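Local atomic coordinates of tail protein, 43 kDa (Neisseria meningitidis MC58, PDB entry 3D37), a protein that is of unknown function but is probably a structural component of a phage-type tail or baseplate. Residues R212-A220 against L262-W273. Residues are numbered along the deposited sequence; the frame is centred on the assembly and turned at random.
Sequences RFSEVTFLA and LQKQAKKQLADW
One helix laid across one face of a three-stranded sheet builds this contact, with Phe-218 of the central strand 215-220 driven against Ala-266 of the helix. The methyl CB of Ala-266 sits over the middle of the phenyl ring, 3.3 Å from the centroid of Phe-218, an almost axial CH-pi contact. So small a residue suits the place, because the ring lies nearly on the helix backbone: Phe-218 CZ comes within 3.6 Å of Ala-266 O. With chi1 -66° the Phe-218 ring swings beside its own backbone N. Val-216 CG1, from the same strand, lies over the opposite face toward the rim, so the phenyl is held between this methyl and the helix. Leu-270 CG meets the ring obliquely at CZ.

Strand 215-220 is the middle strand of the small mixed sheet, between antiparallel 234-239 and parallel 249-252. The helix segment lies against this sheet, its axis 9.2 Å from that of the strand and the two directions 137° apart. Strand 234-239 shares the helix: its Trp-236 touches Ala-266 and its Tyr-238 touches Leu-270. At the strand's C-terminal end Leu-262 spreads its two methyls against the strand, CD1 lying 3.7 Å from Ala-220 CB and CD2 3.6 Å from the carbonyl oxygen Phe-218 O; a branched, flexible residue can fill both positions.

Where the chain leads into the strand, Phe-213 turns its edge to the face of Trp-273, a T-shaped pair with ring planes at 72° and Phe-213 CD2 3.6 Å from Trp-273 CZ3. Trp-273 CZ3, at the rim of the indole, also comes near both methyls of Val-216, CG1 and CG2, at the longer distance of 4.2 Å; this beta-branched side chain fits an extended strand. Lys-249 and Val-251 of strand 249-252 touch Trp-273 as well.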
loop_
_atom_site.group_PDB
_atom_site.type_symbol
_atom_site.label_atom_id
_atom_site.label_comp_id
_atom_site.label_asym_id
_atom_site.label_seq_id
_atom_site.Cartn_x
_atom_site.Cartn_y
_atom_site.Cartn_z
ATOM N N ARG A 212 -38.950 4.589 -3.232
ATOM C CA ARG A 212 -40.059 3.888 -2.645
ATOM C C ARG A 212 -40.981 4.933 -2.026
ATOM O O ARG A 212 -40.697 5.525 -0.970
ATOM C CB ARG A 212 -39.579 2.898 -1.596
ATOM C CG ARG A 212 -40.753 2.211 -0.874
ATOM C CD ARG A 212 -40.358 0.832 -0.280
ATOM N NE ARG A 212 -39.862 0.930 1.092
ATOM C CZ ARG A 212 -40.637 1.002 2.185
ATOM N NH1 ARG A 212 -40.089 1.074 3.406
ATOM N NH2 ARG A 212 -41.973 0.997 2.065
ATOM N N PHE A 213 -42.091 5.168 -2.709
ATOM C CA PHE A 213 -42.986 6.230 -2.359
ATOM C C PHE A 213 -44.235 5.661 -1.693
ATOM O O PHE A 213 -44.577 4.480 -1.893
ATOM C CB PHE A 213 -43.307 7.015 -3.620
ATOM C CG PHE A 213 -42.084 7.553 -4.301
ATOM C CD1 PHE A 213 -41.324 8.536 -3.697
ATOM C CD2 PHE A 213 -41.692 7.083 -5.527
ATOM C CE1 PHE A 213 -40.198 9.033 -4.308
ATOM C CE2 PHE A 213 -40.564 7.590 -6.154
ATOM C CZ PHE A 213 -39.822 8.565 -5.544
ATOM N N SER A 214 -44.875 6.496 -0.871
ATOM C CA SER A 214 -46.056 6.098 -0.113
ATOM C C SER A 214 -47.328 6.126 -0.987
ATOM O O SER A 214 -48.066 5.136 -1.055
ATOM C CB SER A 214 -46.217 6.999 1.124
ATOM O OG SER A 214 -46.664 8.304 0.759
ATOM N N GLU A 215 -47.593 7.272 -1.612
ATOM C CA GLU A 215 -48.607 7.388 -2.636
ATOM C C GLU A 215 -47.921 8.020 -3.836
ATOM O O GLU A 215 -47.040 8.868 -3.670
ATOM C CB GLU A 215 -49.771 8.304 -2.212
ATOM C CG GLU A 215 -50.536 7.849 -0.941
ATOM C CD GLU A 215 -51.831 8.632 -0.689
ATOM O OE1 GLU A 215 -52.426 9.204 -1.645
ATOM O OE2 GLU A 215 -52.263 8.648 0.491
ATOM N N VAL A 216 -48.321 7.629 -5.039
ATOM C CA VAL A 216 -47.817 8.284 -6.235
ATOM C C VAL A 216 -49.009 8.607 -7.092
ATOM O O VAL A 216 -49.781 7.731 -7.450
ATOM C CB VAL A 216 -46.788 7.433 -7.007
ATOM C CG1 VAL A 216 -46.336 8.167 -8.301
ATOM C CG2 VAL A 216 -45.594 7.118 -6.084
ATOM N N THR A 217 -49.164 9.881 -7.393
ATOM C CA THR A 217 -50.259 10.303 -8.199
ATOM C C THR A 217 -49.733 10.525 -9.609
ATOM O O THR A 217 -48.806 11.304 -9.826
ATOM C CB THR A 217 -50.973 11.528 -7.538
ATOM O OG1 THR A 217 -50.035 12.584 -7.300
ATOM C CG2 THR A 217 -51.562 11.107 -6.186
ATOM N N PHE A 218 -50.305 9.778 -10.557
ATOM C CA PHE A 218 -49.932 9.851 -11.964
ATOM C C PHE A 218 -50.984 10.674 -12.707
ATOM O O PHE A 218 -52.202 10.450 -12.528
ATOM C CB PHE A 218 -49.824 8.442 -12.574
ATOM C CG PHE A 218 -48.687 7.598 -12.001
ATOM C CD1 PHE A 218 -47.413 7.680 -12.532
ATOM C CD2 PHE A 218 -48.909 6.729 -10.932
ATOM C CE1 PHE A 218 -46.355 6.884 -12.014
ATOM C CE2 PHE A 218 -47.880 5.944 -10.408
ATOM C CZ PHE A 218 -46.601 6.026 -10.944
ATOM N N LEU A 219 -50.509 11.624 -13.528
ATOM C CA LEU A 219 -51.386 12.564 -14.242
ATOM C C LEU A 219 -51.131 12.493 -15.730
ATOM O O LEU A 219 -49.989 12.307 -16.173
ATOM C CB LEU A 219 -51.171 14.018 -13.787
ATOM C CG LEU A 219 -51.231 14.391 -12.302
ATOM C CD1 LEU A 219 -50.989 15.982 -12.163
ATOM C CD2 LEU A 219 -52.593 13.941 -11.719
ATOM N N ALA A 220 -52.199 12.628 -16.504
ATOM C CA ALA A 220 -52.060 12.796 -17.948
ATOM C C ALA A 220 -53.247 13.575 -18.510
ATOM O O ALA A 220 -54.310 13.683 -17.878
ATOM C CB ALA A 220 -51.880 11.424 -18.665
ATOM N N LEU A 262 -52.596 5.408 -19.243
ATOM C CA LEU A 262 -51.965 6.051 -18.073
ATOM C C LEU A 262 -51.521 4.993 -17.067
ATOM O O LEU A 262 -50.395 5.037 -16.583
ATOM C CB LEU A 262 -52.902 7.084 -17.398
ATOM C CG LEU A 262 -52.295 7.782 -16.154
ATOM C CD1 LEU A 262 -51.003 8.525 -16.528
ATOM C CD2 LEU A 262 -53.289 8.722 -15.449
ATOM N N GLN A 263 -52.412 4.045 -16.783
ATOM C CA GLN A 263 -52.170 2.945 -15.841
ATOM C C GLN A 263 -51.052 1.988 -16.282
ATOM O O GLN A 263 -50.198 1.606 -15.461
ATOM C CB GLN A 263 -53.476 2.178 -15.596
ATOM C CG GLN A 263 -53.483 1.194 -14.435
ATOM C CD GLN A 263 -54.894 0.813 -13.973
ATOM O OE1 GLN A 263 -55.915 1.227 -14.568
ATOM N NE2 GLN A 263 -54.957 0.032 -12.893
ATOM N N LYS A 264 -51.052 1.602 -17.559
ATOM C CA LYS A 264 -49.949 0.808 -18.137
ATOM C C LYS A 264 -48.574 1.460 -17.909
ATOM O O LYS A 264 -47.619 0.814 -17.465
ATOM C CB LYS A 264 -50.170 0.598 -19.644
ATOM C CG LYS A 264 -49.122 -0.289 -20.350
ATOM C CD LYS A 264 -49.132 -0.061 -21.886
ATOM C CE LYS A 264 -48.216 -1.046 -22.654
ATOM N NZ LYS A 264 -48.998 -1.950 -23.579
ATOM N N GLN A 265 -48.459 2.741 -18.228
ATOM C CA GLN A 265 -47.148 3.399 -18.127
ATOM C C GLN A 265 -46.698 3.745 -16.704
ATOM O O GLN A 265 -45.481 3.764 -16.423
ATOM C CB GLN A 265 -47.166 4.663 -18.946
ATOM C CG GLN A 265 -47.376 4.428 -20.442
ATOM C CD GLN A 265 -47.034 5.680 -21.221
ATOM O OE1 GLN A 265 -45.876 6.148 -21.191
ATOM N NE2 GLN A 265 -48.039 6.267 -21.881
ATOM N N ALA A 266 -47.678 4.061 -15.845
ATOM C CA ALA A 266 -47.439 4.331 -14.432
ATOM C C ALA A 266 -46.869 3.077 -13.817
ATOM O O ALA A 266 -45.931 3.137 -13.053
ATOM C CB ALA A 266 -48.734 4.707 -13.710
ATOM N N LYS A 267 -47.466 1.945 -14.175
ATOM C CA LYS A 267 -47.055 0.645 -13.671
ATOM C C LYS A 267 -45.654 0.271 -14.138
ATOM O O LYS A 267 -44.892 -0.337 -13.382
ATOM C CB LYS A 267 -48.077 -0.438 -14.036
ATOM C CG LYS A 267 -49.207 -0.506 -13.023
ATOM C CD LYS A 267 -50.320 -1.495 -13.400
ATOM C CE LYS A 267 -51.298 -1.616 -12.242
ATOM N NZ LYS A 267 -52.318 -2.705 -12.434
ATOM N N LYS A 268 -45.296 0.669 -15.350
ATOM C CA LYS A 268 -43.934 0.450 -15.784
ATOM C C LYS A 268 -42.995 1.296 -14.947
ATOM O O LYS A 268 -41.970 0.776 -14.514
ATOM C CB LYS A 268 -43.686 0.698 -17.284
ATOM C CG LYS A 268 -42.249 0.166 -17.685
ATOM C CD LYS A 268 -41.718 0.764 -18.986
ATOM C CE LYS A 268 -40.476 -0.025 -19.501
ATOM N NZ LYS A 268 -39.453 -0.322 -18.480
ATOM N N GLN A 269 -43.329 2.569 -14.704
ATOM C CA GLN A 269 -42.513 3.378 -13.771
ATOM C C GLN A 269 -42.378 2.758 -12.358
ATOM O O GLN A 269 -41.310 2.819 -11.747
ATOM C CB GLN A 269 -43.047 4.804 -13.636
ATOM C CG GLN A 269 -42.178 5.680 -12.713
ATOM C CD GLN A 269 -40.780 5.889 -13.301
ATOM O OE1 GLN A 269 -39.780 5.258 -12.869
ATOM N NE2 GLN A 269 -40.703 6.766 -14.319
ATOM N N LEU A 270 -43.465 2.200 -11.832
ATOM C CA LEU A 270 -43.414 1.594 -10.508
ATOM C C LEU A 270 -42.493 0.401 -10.544
ATOM O O LEU A 270 -41.824 0.156 -9.581
ATOM C CB LEU A 270 -44.799 1.162 -9.969
ATOM C CG LEU A 270 -45.771 2.276 -9.552
ATOM C CD1 LEU A 270 -47.242 1.767 -9.414
ATOM C CD2 LEU A 270 -45.341 2.974 -8.296
ATOM N N ALA A 271 -42.438 -0.323 -11.668
ATOM C CA ALA A 271 -41.608 -1.538 -11.760
ATOM C C ALA A 271 -40.147 -1.152 -11.901
ATOM O O ALA A 271 -39.249 -1.793 -11.334
ATOM C CB ALA A 271 -42.070 -2.426 -12.909
ATOM N N ASP A 272 -39.903 -0.070 -12.623
ATOM C CA ASP A 272 -38.555 0.443 -12.748
ATOM C C ASP A 272 -38.014 0.867 -11.391
ATOM O O ASP A 272 -36.882 0.568 -11.046
ATOM C CB ASP A 272 -38.512 1.617 -13.723
ATOM C CG ASP A 272 -38.658 1.183 -15.191
ATOM O OD1 ASP A 272 -38.568 -0.045 -15.495
ATOM O OD2 ASP A 272 -38.879 2.087 -16.034
ATOM N N TRP A 273 -38.831 1.567 -10.610
ATOM C CA TRP A 273 -38.420 1.977 -9.280
ATOM C C TRP A 273 -38.163 0.761 -8.375
ATOM O O TRP A 273 -37.206 0.724 -7.580
ATOM C CB TRP A 273 -39.466 2.886 -8.661
ATOM C CG TRP A 273 -39.463 4.252 -9.223
ATOM C CD1 TRP A 273 -38.409 4.885 -9.812
ATOM C CD2 TRP A 273 -40.550 5.191 -9.218
ATOM N NE1 TRP A 273 -38.774 6.158 -10.195
ATOM C CE2 TRP A 273 -40.081 6.373 -9.846
ATOM C CE3 TRP A 273 -41.874 5.143 -8.765
ATOM C CZ2 TRP A 273 -40.885 7.505 -10.024
ATOM C CZ3 TRP A 273 -42.682 6.272 -8.939
ATOM C CH2 TRP A 273 -42.180 7.441 -9.572
#